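Local coordinates for protein particle-associated lyase (Acinetobacter bacteriophage AP22, PDB 4Y9V) that probably cleaves the capsular polysaccharide of Acinetobacter baumannii by lyase action, as the tailspike with which the phage attacks the capsule, at residues N200-K205 and G308-V313; Q136-A141 and D150-Y155; F160-Y165 and P314-Y319; V302-D307 and E341-D346; A379-G384 and G407-Q412. All blocks are in the same frame, centred on the assembly; numbering follows the deposited sequence. Where two conformers were deposited one is given.

Contact 1 (N200-K205 and G308-V313)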
# COMPACT_ATOMS: atom_id res chain seq x y z
N ASN A 200 24.39 -30.49 5.74
CA ASN A 200 23.66 -31.12 6.81
C ASN A 200 22.21 -30.63 6.83
O ASN A 200 21.85 -29.77 7.61
CB ASN A 200 24.30 -30.90 8.16
CG ASN A 200 25.50 -31.77 8.34
OD1 ASN A 200 25.39 -33.00 8.12
ND2 ASN A 200 26.61 -31.23 8.76
N ILE A 201 21.43 -31.14 5.86
CA ILE A 201 20.04 -30.73 5.67
C ILE A 201 19.11 -31.83 6.10
O ILE A 201 19.06 -32.92 5.52
CB ILE A 201 19.74 -30.36 4.21
CG1 ILE A 201 20.74 -29.44 3.57
CG2 ILE A 201 18.31 -29.80 4.12
CD1 ILE A 201 20.92 -28.10 4.28
N VAL A 202 18.36 -31.59 7.18
CA VAL A 202 17.41 -32.52 7.72
C VAL A 202 16.01 -32.09 7.27
O VAL A 202 15.75 -30.92 6.99
CB VAL A 202 17.50 -32.67 9.24
CG1 VAL A 202 18.93 -33.06 9.62
CG2 VAL A 202 17.08 -31.41 9.97
N ILE A 203 15.10 -33.08 7.23
CA ILE A 203 13.71 -32.88 6.89
C ILE A 203 12.87 -33.30 8.12
O ILE A 203 12.92 -34.46 8.53
CB ILE A 203 13.28 -33.68 5.66
CG1 ILE A 203 14.18 -33.43 4.44
CG2 ILE A 203 11.82 -33.44 5.34
CD1 ILE A 203 14.18 -31.99 3.93
N LEU A 204 12.15 -32.35 8.68
CA LEU A 204 11.27 -32.56 9.81
C LEU A 204 9.82 -32.61 9.33
O LEU A 204 9.47 -31.95 8.35
CB LEU A 204 11.39 -31.46 10.86
CG LEU A 204 12.81 -30.98 11.17
CD1 LEU A 204 12.78 -29.83 12.18
CD2 LEU A 204 13.69 -32.13 11.67
N LYS A 205 8.98 -33.34 10.05
CA LYS A 205 7.55 -33.31 9.86
C LYS A 205 6.90 -32.75 11.10
O LYS A 205 7.24 -33.23 12.21
CB LYS A 205 7.03 -34.73 9.54
CG LYS A 205 5.55 -34.80 9.34
CD LYS A 205 5.09 -36.11 8.77
CE LYS A 205 3.58 -36.27 8.83
NZ LYS A 205 3.11 -37.41 8.00
N GLY A 308 17.47 -20.77 18.25
CA GLY A 308 18.39 -21.65 17.58
C GLY A 308 18.16 -23.13 17.78
O GLY A 308 19.07 -23.91 17.50
N ASP A 309 16.99 -23.55 18.22
CA ASP A 309 16.71 -24.96 18.28
C ASP A 309 16.45 -25.53 16.87
O ASP A 309 16.17 -24.80 15.92
CB ASP A 309 15.52 -25.22 19.19
CG ASP A 309 15.78 -25.00 20.66
OD1 ASP A 309 16.93 -24.65 21.04
OD2 ASP A 309 14.80 -25.14 21.45
N LEU A 310 16.49 -26.85 16.78
CA LEU A 310 16.14 -27.57 15.57
C LEU A 310 14.79 -27.05 15.04
O LEU A 310 13.81 -27.03 15.78
CB LEU A 310 16.08 -29.06 15.91
CG LEU A 310 15.82 -29.99 14.73
CD1 LEU A 310 17.02 -29.97 13.81
CD2 LEU A 310 15.59 -31.41 15.22
N GLY A 311 14.76 -26.68 13.75
CA GLY A 311 13.54 -26.18 13.15
C GLY A 311 13.32 -24.67 13.23
O GLY A 311 12.34 -24.17 12.69
N CYS A 312 14.23 -23.96 13.90
CA CYS A 312 14.13 -22.51 14.03
C CYS A 312 14.64 -21.82 12.74
O CYS A 312 15.74 -21.30 12.65
CB CYS A 312 14.89 -22.05 15.25
SG CYS A 312 14.04 -22.48 16.81
N VAL A 313 13.77 -21.85 11.73
CA VAL A 313 14.05 -21.33 10.40
C VAL A 313 14.12 -19.79 10.41
O VAL A 313 13.57 -19.13 11.30
CB VAL A 313 12.93 -21.78 9.43
CG1 VAL A 313 12.95 -23.30 9.26
CG2 VAL A 313 11.56 -21.28 9.84
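L310 lies across two side chains of the strand, V202 and L204, and the contact is purely apolar. L310 CG meets L204 CD1 at 4.0 Å, and L310 CD1 meets V202 CG2 at 4.1 Å. A second branch pair, L204 CD2 and L310 CD2, is also 4.1 Å apart. L310 turns CG away from its backbone N (chi1 -175°), which carries both methyls over to the strand. The other partner is backbone. L204 CD1 sits 3.9 Å from G311 CA.

Backbone hydrogen bonding shapes the loop. C312 N donates to D309 O at 2.9 Å and closes a type II beta turn from D309 to C312. L310 and G311 are its two corners. Y155, on the neighbouring strand, also touches L310. The arrangement is consistent with a junction between the Ig-like and pectin lyase-like regions: a strand of the first packs on a turn of the second, just after pocket residue G308.

Contact 2 (Q136-A141 and D150-Y155)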
# COMPACT_ATOMS: atom_id res chain seq x y z
N GLN A 136 10.62 -26.37 -7.01
CA GLN A 136 9.32 -26.65 -6.40
C GLN A 136 9.23 -28.12 -6.00
O GLN A 136 8.13 -28.62 -5.72
CB GLN A 136 8.14 -26.25 -7.27
CG GLN A 136 8.04 -27.02 -8.58
CD GLN A 136 6.93 -26.48 -9.46
OE1 GLN A 136 5.75 -26.60 -9.13
NE2 GLN A 136 7.27 -25.82 -10.54
N SER A 137 10.36 -28.82 -5.95
CA SER A 137 10.39 -30.21 -5.54
C SER A 137 11.80 -30.51 -5.05
O SER A 137 12.76 -29.81 -5.33
CB SER A 137 10.04 -31.18 -6.67
OG SER A 137 11.00 -31.00 -7.74
N PHE A 138 11.88 -31.64 -4.32
CA PHE A 138 13.17 -32.15 -3.87
C PHE A 138 12.99 -33.65 -3.62
O PHE A 138 11.91 -34.12 -3.25
CB PHE A 138 13.70 -31.44 -2.63
CG PHE A 138 12.78 -31.43 -1.44
CD1 PHE A 138 11.86 -30.41 -1.27
CD2 PHE A 138 12.85 -32.42 -0.45
CE1 PHE A 138 11.04 -30.35 -0.18
CE2 PHE A 138 11.99 -32.37 0.64
CZ PHE A 138 11.07 -31.35 0.79
N ASP A 139 14.09 -34.38 -3.75
CA ASP A 139 14.11 -35.77 -3.39
C ASP A 139 14.55 -35.88 -1.92
O ASP A 139 15.31 -35.05 -1.42
CB ASP A 139 15.11 -36.54 -4.26
CG ASP A 139 14.71 -36.61 -5.69
OD1 ASP A 139 13.51 -36.33 -6.05
OD2 ASP A 139 15.62 -36.86 -6.54
N VAL A 140 14.09 -36.95 -1.28
CA VAL A 140 14.47 -37.29 0.08
C VAL A 140 15.04 -38.70 0.09
O VAL A 140 14.82 -39.50 -0.80
CB VAL A 140 13.29 -37.17 1.07
CG1 VAL A 140 12.85 -35.70 1.17
CG2 VAL A 140 12.15 -38.06 0.66
N ALA A 141 15.72 -39.02 1.20
CA ALA A 141 16.21 -40.38 1.40
C ALA A 141 15.04 -41.35 1.70
O ALA A 141 15.20 -42.55 1.40
CB ALA A 141 17.25 -40.42 2.47
N ASP A 150 1.18 -32.40 4.25
CA ASP A 150 2.07 -32.34 5.41
C ASP A 150 2.84 -31.02 5.42
O ASP A 150 3.28 -30.50 4.40
CB ASP A 150 3.05 -33.49 5.40
CG ASP A 150 2.48 -34.86 5.79
OD1 ASP A 150 1.33 -34.91 6.26
OD2 ASP A 150 3.22 -35.83 5.63
N TRP A 151 3.05 -30.53 6.65
CA TRP A 151 3.95 -29.45 6.97
C TRP A 151 5.33 -30.05 7.26
O TRP A 151 5.49 -30.77 8.23
CB TRP A 151 3.41 -28.67 8.17
CG TRP A 151 4.27 -27.58 8.72
CD1 TRP A 151 5.48 -27.11 8.29
CD2 TRP A 151 3.93 -26.82 9.89
NE1 TRP A 151 5.92 -26.12 9.12
CE2 TRP A 151 5.00 -25.90 10.11
CE3 TRP A 151 2.85 -26.79 10.76
CZ2 TRP A 151 5.00 -25.01 11.19
CZ3 TRP A 151 2.83 -25.89 11.81
CH2 TRP A 151 3.90 -25.01 12.01
N LEU A 152 6.27 -29.77 6.35
CA LEU A 152 7.64 -30.20 6.52
C LEU A 152 8.53 -28.97 6.79
O LEU A 152 8.23 -27.85 6.39
CB LEU A 152 8.20 -30.94 5.29
CG LEU A 152 7.36 -32.14 4.82
CD1 LEU A 152 8.05 -32.76 3.60
CD2 LEU A 152 7.14 -33.16 5.91
N VAL A 153 9.64 -29.25 7.46
CA VAL A 153 10.68 -28.24 7.69
C VAL A 153 11.95 -28.75 7.01
O VAL A 153 12.42 -29.85 7.27
CB VAL A 153 10.98 -28.04 9.18
CG1 VAL A 153 11.90 -26.83 9.36
CG2 VAL A 153 9.69 -27.88 10.00
N ILE A 154 12.52 -27.90 6.13
CA ILE A 154 13.86 -28.09 5.63
C ILE A 154 14.75 -27.30 6.58
O ILE A 154 14.50 -26.13 6.81
CB ILE A 154 13.98 -27.52 4.19
CG1 ILE A 154 13.03 -28.21 3.23
CG2 ILE A 154 15.44 -27.57 3.70
CD1 ILE A 154 12.82 -27.49 1.90
N TYR A 155 15.79 -27.92 7.14
CA TYR A 155 16.61 -27.22 8.13
C TYR A 155 18.05 -27.65 8.04
O TYR A 155 18.35 -28.85 8.03
CB TYR A 155 16.07 -27.46 9.57
CG TYR A 155 16.74 -26.63 10.63
CD1 TYR A 155 16.44 -25.29 10.80
CD2 TYR A 155 17.71 -27.18 11.46
CE1 TYR A 155 17.06 -24.51 11.75
CE2 TYR A 155 18.33 -26.41 12.44
CZ TYR A 155 18.01 -25.08 12.59
OH TYR A 155 18.65 -24.37 13.58
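The aromatic ring of F138 meets the aliphatic side chains of I154 and L152. The closest approach is F138 CE1 to I154 CD1, 4.0 Å. The two side chains meet head-on, and the isoleucine methyl reaches the ring obliquely. L152 CD1 is a looser neighbour, 4.4 Å from F138 CZ. F138 CG sits between its own backbone N and carbonyl carbon (chi1 55°), and the ring projects inward from its strand. I154 places CG1 beside its backbone N and extends on to CD1 (chi2 165°), which brings the terminal methyl to the ring.

The backbones stay well apart, with F138 CA and I154 CA 10.4 Å from each other. This is side-chain packing in the interior of the Ig-like region, between strands 137-139 and 151-156. The two strands are not paired with each other. Strand 137-139 pairs with 184-187, while 151-156 lies between 172-181 and 201-207. All three touching residues are buried.

Other apolar side chains extend the packing. I201 touches I154, I123 and V175 touch L152, and L126 lies against F138. On the flank, D139 OD1 bonds to T184 OG1.

Contact 3 (F160-Y165 and P314-Y319)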
# COMPACT_ATOMS: atom_id res chain seq x y z
N PHE A 160 25.63 -20.66 11.30
CA PHE A 160 25.88 -19.56 10.37
C PHE A 160 25.42 -19.89 8.94
O PHE A 160 25.75 -19.17 8.02
CB PHE A 160 27.34 -19.10 10.34
CG PHE A 160 27.89 -18.66 11.67
CD1 PHE A 160 27.58 -17.42 12.19
CD2 PHE A 160 28.75 -19.48 12.39
CE1 PHE A 160 28.15 -16.99 13.38
CE2 PHE A 160 29.29 -19.06 13.60
CZ PHE A 160 29.00 -17.80 14.10
N SER A 161 24.61 -20.93 8.73
CA SER A 161 24.29 -21.34 7.39
C SER A 161 23.30 -20.42 6.68
O SER A 161 23.21 -20.49 5.45
CB SER A 161 23.85 -22.81 7.34
OG SER A 161 22.74 -23.04 8.22
N TYR A 162 22.60 -19.58 7.42
CA TYR A 162 21.83 -18.49 6.82
C TYR A 162 22.63 -17.17 6.82
O TYR A 162 22.72 -16.51 5.80
CB TYR A 162 20.47 -18.28 7.52
CG TYR A 162 19.64 -17.20 6.87
CD1 TYR A 162 19.00 -17.42 5.68
CD2 TYR A 162 19.51 -15.94 7.45
CE1 TYR A 162 18.23 -16.42 5.06
CE2 TYR A 162 18.76 -14.95 6.86
CZ TYR A 162 18.12 -15.18 5.67
OH TYR A 162 17.41 -14.15 5.11
N SER A 163 23.18 -16.78 7.97
CA SER A 163 23.86 -15.51 8.09
C SER A 163 25.08 -15.64 8.97
O SER A 163 25.07 -16.36 9.96
CB SER A 163 22.91 -14.49 8.70
OG SER A 163 23.61 -13.35 9.19
N PRO A 164 26.14 -14.86 8.64
CA PRO A 164 27.37 -14.90 9.41
C PRO A 164 27.30 -14.13 10.72
O PRO A 164 28.27 -14.15 11.50
CB PRO A 164 28.39 -14.27 8.45
CG PRO A 164 27.54 -13.22 7.70
CD PRO A 164 26.25 -13.99 7.44
N TYR A 165 26.20 -13.43 11.01
CA TYR A 165 26.18 -12.56 12.17
C TYR A 165 25.99 -13.28 13.50
O TYR A 165 26.47 -12.78 14.53
CB TYR A 165 25.11 -11.43 12.00
CG TYR A 165 25.66 -10.34 11.09
CD1 TYR A 165 25.51 -10.42 9.72
CD2 TYR A 165 26.38 -9.29 11.62
CE1 TYR A 165 26.07 -9.44 8.89
CE2 TYR A 165 26.93 -8.32 10.81
CZ TYR A 165 26.79 -8.39 9.45
OH TYR A 165 27.38 -7.42 8.67
N PRO A 314 14.71 -19.21 9.36
CA PRO A 314 14.59 -17.76 9.17
C PRO A 314 13.13 -17.34 9.11
O PRO A 314 12.27 -18.09 8.66
CB PRO A 314 15.30 -17.52 7.83
CG PRO A 314 16.30 -18.67 7.74
CD PRO A 314 15.53 -19.85 8.32
N CYS A 315 12.87 -16.10 9.52
CA CYS A 315 11.54 -15.53 9.34
C CYS A 315 11.40 -14.99 7.91
O CYS A 315 12.30 -14.34 7.39
CB CYS A 315 11.28 -14.34 10.26
SG CYS A 315 11.22 -14.79 12.02
N ARG A 316 10.22 -15.19 7.33
CA ARG A 316 9.99 -14.68 5.97
C ARG A 316 8.51 -14.56 5.74
O ARG A 316 7.68 -15.27 6.36
CB ARG A 316 10.77 -15.50 4.92
CG ARG A 316 10.48 -16.98 4.96
CD ARG A 316 11.16 -17.71 3.82
NE ARG A 316 12.59 -17.47 3.67
CZ ARG A 316 13.55 -18.29 4.11
NH1 ARG A 316 13.28 -19.33 4.85
NH2 ARG A 316 14.81 -18.04 3.76
N ASN A 317 8.14 -13.67 4.82
CA ASN A 317 6.78 -13.38 4.39
C ASN A 317 5.97 -12.78 5.53
O ASN A 317 4.84 -13.18 5.82
CB ASN A 317 6.09 -14.57 3.77
CG ASN A 317 6.71 -14.99 2.46
OD1 ASN A 317 7.29 -14.17 1.73
ND2 ASN A 317 6.59 -16.27 2.14
N GLY A 318 6.53 -11.75 6.15
CA GLY A 318 5.86 -11.00 7.20
C GLY A 318 5.26 -9.72 6.68
O GLY A 318 5.87 -9.02 5.86
N TYR A 319 4.07 -9.35 7.16
CA TYR A 319 3.41 -8.12 6.75
C TYR A 319 2.70 -7.51 7.96
O TYR A 319 1.70 -8.07 8.41
CB TYR A 319 2.47 -8.42 5.57
CG TYR A 319 1.75 -7.17 5.10
CD1 TYR A 319 2.43 -6.19 4.39
CD2 TYR A 319 0.44 -6.86 5.40
CE1 TYR A 319 1.86 -5.03 3.96
CE2 TYR A 319 -0.12 -5.70 4.97
CZ TYR A 319 0.58 -4.75 4.24
OH TYR A 319 -0.05 -3.61 3.81
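Y162 lays its ring against P314 where a loop of the Ig-like region meets the pectin lyase-like region, whose repeated parallel strands are those of a beta-helix. P314 CG stands over one ring face, 3.9 Å from the ring centroid and 22° off the normal. This is a CH-pi contact. The proline carbon is displaced toward the rim, so its nearest ring atom is Y162 CD1 at 3.6 Å. The tyrosine reaches it because CG points away from the backbone N (chi1 -177°).

R316 adds a second neighbour, described here for one of its two conformers. Its chain starts between the backbone N and carbonyl carbon and bends again at chi3, bringing the guanidinium back beside the tyrosine. R316 NH2 is 4.0 Å from Y162 CE1. The guanidinium and ring planes are nearly perpendicular, and the approach is oblique, not a stack.

The polar ends of both side chains converge on E341: Y162 OH bonds to OE1, and R316 NE makes a salt bridge with OE2. R316 NH1 also bonds to the backbone O of G172. R382 makes a cation-pi contact with Y162.

Beyond Y162 the loop is shaped by an ST turn, in which Y165 N donates to S163 OG at 3.2 Å, nearly straight at 172°.

Contact 4 (V302-D307 and E341-D346). With 49S (2-acetamido-2-deoxy-beta-D-mannopyranuronic acid), chain B; EDO (1,2-ethanediol), chain D.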
# COMPACT_ATOMS: atom_id res chain seq x y z
N VAL A 302 7.60 -5.02 18.61
CA VAL A 302 7.52 -6.26 17.83
C VAL A 302 8.96 -6.58 17.46
O VAL A 302 9.63 -5.79 16.77
CB VAL A 302 6.63 -6.16 16.60
CG1 VAL A 302 6.77 -7.42 15.75
CG2 VAL A 302 5.17 -5.94 17.01
N ALA A 303 9.44 -7.73 17.95
CA ALA A 303 10.74 -8.27 17.59
C ALA A 303 10.50 -9.41 16.62
O ALA A 303 9.69 -10.29 16.90
CB ALA A 303 11.47 -8.80 18.81
N ILE A 304 11.18 -9.39 15.48
CA ILE A 304 11.07 -10.44 14.48
C ILE A 304 12.45 -11.10 14.44
O ILE A 304 13.45 -10.43 14.13
CB ILE A 304 10.57 -9.95 13.13
CG1 ILE A 304 9.32 -9.09 13.31
CG2 ILE A 304 10.33 -11.14 12.23
CD1 ILE A 304 8.77 -8.52 12.00
N GLY A 305 12.52 -12.36 14.80
CA GLY A 305 13.81 -13.02 14.91
C GLY A 305 13.61 -14.47 15.33
O GLY A 305 13.11 -15.27 14.56
N GLY A 306 14.02 -14.80 16.56
CA GLY A 306 13.84 -16.12 17.12
C GLY A 306 15.09 -16.68 17.77
O GLY A 306 15.87 -15.91 18.34
N ASP A 307 15.19 -17.98 17.75
CA ASP A 307 16.24 -18.68 18.51
C ASP A 307 16.89 -19.73 17.62
O ASP A 307 16.92 -19.62 16.41
CB ASP A 307 15.76 -19.08 19.89
CG ASP A 307 14.74 -20.19 19.89
OD1 ASP A 307 13.58 -19.91 19.53
OD2 ASP A 307 15.07 -21.35 20.21
N GLU A 341 13.90 -12.01 6.38
CA GLU A 341 13.83 -11.53 4.99
C GLU A 341 12.37 -11.46 4.58
O GLU A 341 11.47 -11.98 5.24
CB GLU A 341 14.64 -12.42 4.05
CG GLU A 341 14.12 -13.85 3.95
CD GLU A 341 14.81 -14.71 2.92
OE1 GLU A 341 16.05 -14.72 2.87
OE2 GLU A 341 14.07 -15.46 2.19
N ARG A 342 12.11 -10.87 3.40
CA ARG A 342 10.76 -10.91 2.82
C ARG A 342 9.72 -10.37 3.82
O ARG A 342 8.63 -10.95 3.94
CB ARG A 342 10.40 -12.28 2.27
CG ARG A 342 11.39 -12.89 1.28
CD ARG A 342 11.36 -12.29 -0.10
NE ARG A 342 12.14 -13.23 -0.92
CZ ARG A 342 11.86 -14.05 -1.94
NH1 ARG A 342 10.65 -14.01 -2.45
NH2 ARG A 342 12.80 -14.81 -2.44
N THR A 343 10.04 -9.27 4.52
CA THR A 343 9.19 -8.75 5.60
C THR A 343 9.01 -7.25 5.43
O THR A 343 9.94 -6.53 5.04
CB THR A 343 9.80 -9.16 6.94
OG1 THR A 343 9.69 -10.59 7.05
CG2 THR A 343 9.06 -8.60 8.13
N VAL A 344 7.80 -6.78 5.73
CA VAL A 344 7.46 -5.36 5.56
C VAL A 344 6.64 -4.88 6.78
O VAL A 344 5.76 -5.57 7.27
CB VAL A 344 6.67 -5.12 4.27
CG1 VAL A 344 5.44 -6.01 4.15
CG2 VAL A 344 6.30 -3.61 4.08
N TYR A 345 6.97 -3.65 7.18
CA TYR A 345 6.11 -2.79 8.00
C TYR A 345 5.54 -1.71 7.08
O TYR A 345 6.31 -0.98 6.44
CB TYR A 345 6.85 -2.15 9.15
CG TYR A 345 7.33 -3.05 10.25
CD1 TYR A 345 6.54 -3.32 11.36
CD2 TYR A 345 8.59 -3.65 10.20
CE1 TYR A 345 6.99 -4.15 12.38
CE2 TYR A 345 9.05 -4.46 11.21
CZ TYR A 345 8.25 -4.72 12.32
OH TYR A 345 8.66 -5.49 13.38
N ASP A 346 4.22 -1.61 7.01
CA ASP A 346 3.51 -0.68 6.12
C ASP A 346 2.54 0.13 6.92
O ASP A 346 1.76 -0.40 7.72
CB ASP A 346 2.78 -1.47 5.04
CG ASP A 346 2.16 -0.60 3.96
OD1 ASP A 346 2.74 0.39 3.55
OD2 ASP A 346 1.11 -0.99 3.41
C8 49S B . 17.20 -13.54 16.66
C7 49S B . 16.59 -13.09 17.97
O7 49S B . 15.40 -12.72 18.03
N2 49S B . 17.40 -13.11 19.04
C2 49S B . 17.00 -12.66 20.35
C3 49S B . 16.76 -13.81 21.33
O3 49S B . 15.74 -14.69 20.84
C1 49S B . 18.08 -11.75 20.92
O1 49S B . 18.39 -10.70 20.07
O5 49S B . 19.29 -12.50 21.07
C5 49S B . 19.14 -13.52 22.07
C6 49S B . 20.49 -14.19 22.27
O6A 49S B . 21.16 -14.48 21.25
O6B 49S B . 20.83 -14.43 23.45
C4 49S B . 18.07 -14.53 21.66
O4 49S B . 17.97 -15.37 22.81
C1 EDO D . 18.16 -11.78 2.59
O1 EDO D . 19.51 -11.89 2.41
C2 EDO D . 17.38 -11.92 1.32
O2 EDO D . 17.41 -13.27 0.88
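Strands 302-305 and 343-346 run nearly antiparallel, 164° between their directions, with axes 10.9 Å apart at closest approach. They are too far apart to pair, and side chains bridge the gap. I304 CA and T343 CA are 9.2 Å apart.

I304 and Y345 reach toward each other from opposite strands. I304 CD1 ends 3.3 Å from Y345 OH, a close approach, and meets the ring obliquely. T343 CG2 touches the same methyl from the side of its own strand, at 3.9 Å. V302 CG1 lies 3.6 Å from Y345 OH. The I304 chain is extended at chi2 (178°), which carries CD1 across the interior.

This is the inside of a parallel beta-helix, where side chains from strands on different faces fill the core. The buried Y345 OH is bonded to D335 O. T343 OG1 donates to E341 O from above the carbonyl plane and also bonds to Y288 OH.

Past the strand end, the chain turns to the glycan. G306 N donates to the acetyl O7 of the N-acetylmannosaminuronic acid at 2.9 Å and 175°, and G306 O accepts from its O3 at 2.8 Å. G305 CA lies 3.5 Å from O7. At the other segment, E341 OE1 accepts from O2 of an ethanediol, probably from the crystallisation liquor.

Contact 5 (A379-G384 and G407-Q412). Unlike the reference sequence in segment 379-384: E380 (reference Lys). With EDO (1,2-ethanediol), chain D.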
# COMPACT_ATOMS: atom_id res chain seq x y z
N ALA A 379 22.22 -3.40 10.41
CA ALA A 379 23.33 -3.86 11.23
C ALA A 379 23.64 -5.34 11.11
O ALA A 379 24.72 -5.74 11.57
CB ALA A 379 23.01 -3.65 12.70
N GLU A 380 22.78 -6.15 10.48
CA GLU A 380 23.10 -7.55 10.21
C GLU A 380 22.78 -7.87 8.74
O GLU A 380 22.02 -8.79 8.45
CB GLU A 380 22.37 -8.50 11.17
CG GLU A 380 22.79 -8.32 12.62
CD GLU A 380 22.23 -9.39 13.57
OE1 GLU A 380 21.06 -9.76 13.44
OE2 GLU A 380 22.99 -9.85 14.45
N PRO A 381 23.33 -7.10 7.78
CA PRO A 381 22.94 -7.32 6.40
C PRO A 381 23.48 -8.61 5.80
O PRO A 381 24.66 -8.93 5.92
CB PRO A 381 23.55 -6.12 5.64
CG PRO A 381 24.71 -5.69 6.51
CD PRO A 381 24.24 -5.97 7.93
N ARG A 382 22.61 -9.31 5.09
CA ARG A 382 22.96 -10.51 4.31
C ARG A 382 23.00 -10.23 2.83
O ARG A 382 23.88 -10.75 2.11
CB ARG A 382 21.96 -11.62 4.65
CG ARG A 382 22.21 -12.92 3.93
CD ARG A 382 21.20 -13.96 4.42
NE ARG A 382 21.32 -15.24 3.77
CZ ARG A 382 20.71 -15.59 2.70
NH1 ARG A 382 19.99 -14.71 1.99
NH2 ARG A 382 20.86 -16.80 2.23
N GLY A 383 22.07 -9.43 2.32
CA GLY A 383 22.02 -9.10 0.92
C GLY A 383 20.58 -8.96 0.46
O GLY A 383 19.65 -9.34 1.17
N GLY A 384 20.41 -8.45 -0.73
CA GLY A 384 19.10 -8.16 -1.27
C GLY A 384 18.74 -6.69 -1.11
O GLY A 384 19.61 -5.84 -0.88
N GLY A 407 24.09 1.73 7.22
CA GLY A 407 24.45 0.32 7.27
C GLY A 407 25.92 0.15 7.54
O GLY A 407 26.75 0.91 7.05
N ILE A 408 26.24 -0.89 8.31
CA ILE A 408 27.61 -1.28 8.61
C ILE A 408 27.76 -2.74 8.22
O ILE A 408 27.08 -3.61 8.69
CB ILE A 408 27.94 -1.13 10.10
CG1 ILE A 408 27.66 0.29 10.60
CG2 ILE A 408 29.36 -1.60 10.35
CD1 ILE A 408 28.57 1.36 10.06
N ILE A 409 28.71 -2.97 7.29
CA ILE A 409 28.98 -4.32 6.79
C ILE A 409 30.16 -4.88 7.56
O ILE A 409 31.32 -4.48 7.35
CB ILE A 409 29.24 -4.29 5.27
CG1 ILE A 409 28.00 -3.76 4.54
CG2 ILE A 409 29.61 -5.66 4.77
CD1 ILE A 409 28.24 -3.46 3.06
N GLU A 410 29.91 -5.82 8.47
CA GLU A 410 30.97 -6.40 9.27
C GLU A 410 31.34 -7.82 8.85
O GLU A 410 32.31 -8.40 9.35
CB GLU A 410 30.59 -6.47 10.74
CG GLU A 410 30.19 -5.25 11.45
CD GLU A 410 29.49 -5.40 12.82
OE1 GLU A 410 28.98 -6.52 13.17
OE2 GLU A 410 29.43 -4.32 13.41
N LYS A 411 30.57 -8.39 7.93
CA LYS A 411 30.75 -9.75 7.44
C LYS A 411 30.55 -9.74 5.94
O LYS A 411 29.81 -8.90 5.43
CB LYS A 411 29.74 -10.70 8.09
CG LYS A 411 29.79 -10.79 9.57
CD LYS A 411 31.01 -11.42 10.13
CE LYS A 411 30.92 -11.60 11.63
NZ LYS A 411 32.14 -12.25 12.20
N GLN A 412 31.10 -10.71 5.25
CA GLN A 412 30.80 -10.86 3.85
C GLN A 412 29.30 -10.96 3.66
O GLN A 412 28.60 -11.70 4.37
CB GLN A 412 31.50 -12.08 3.26
CG GLN A 412 33.01 -11.99 3.21
CD GLN A 412 33.52 -11.03 2.16
OE1 GLN A 412 32.80 -10.59 1.25
NE2 GLN A 412 34.79 -10.72 2.26
C1 EDO D . 18.16 -11.78 2.59
O1 EDO D . 19.51 -11.89 2.41
C2 EDO D . 17.38 -11.92 1.32
O2 EDO D . 17.41 -13.27 0.88
O HOH W 1 26.60 -3.85 11.48
O HOH W 2 26.03 -6.50 13.93
O HOH W 3 27.29 -7.97 6.07
O HOH W 4 25.95 -11.65 5.27
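A379 O is gripped by two waters, and both lead to 407-412. One donates to A379 O at 2.7 Å and to I408 O. The other joins A379 O to E410 OE1 in one of that residue's two conformers. P381 O is held in the same way. Two waters donate to it, one also reaching K411 O and the other Q412 O.

Few atoms touch directly. P381 CG and CD both touch I408 O, with CD 3.8 Å away. P381 CG is 4.3 Å from I409 CG1.

The R382 chain is extended, with CG anti to the backbone N (chi1 -179°), and reaches an ethanediol. R382 NH1 donates to its O1 at 2.9 Å and 164°, with O1 at the edge of the guanidinium. O1 donates on to G383 O. R382 NE bonds to Y162 O.

E380, which differs from the reference sequence, makes a salt bridge with glycan-pocket residue R166. Water thus bridges the ends of neighbouring parallel strands 376-378 and 405-409, as on successive coils of a parallel beta-helix.

How the contacts relate
Contact 2 and segment 200-205 of contact 1 lie in the Ig-like region. The centres of the two contacts are 11 Å apart, and L204 O probably accepts a hydrogen bond from V153 N. Contact 1 leads into the pectin lyase-like region, where segment 308-313 continues directly into 314-319 of contact 3. Contacts 3 and 4 are 9 Å apart between centres, and their strands 318-321 and 343-346 are neighbours; Y319 OH, in one of its conformers, probably bonds to D346 OD2 at 2.9 Å. Both also touch the second subunit. Contact 5 lies 12 Å from contact 3, centre to centre; Y165 OH probably bonds to E410 N. One ethanediol touches contacts 4 and 5. The glycan pocket takes G308 from contact 1 and G305, G306 and D307 from contact 4.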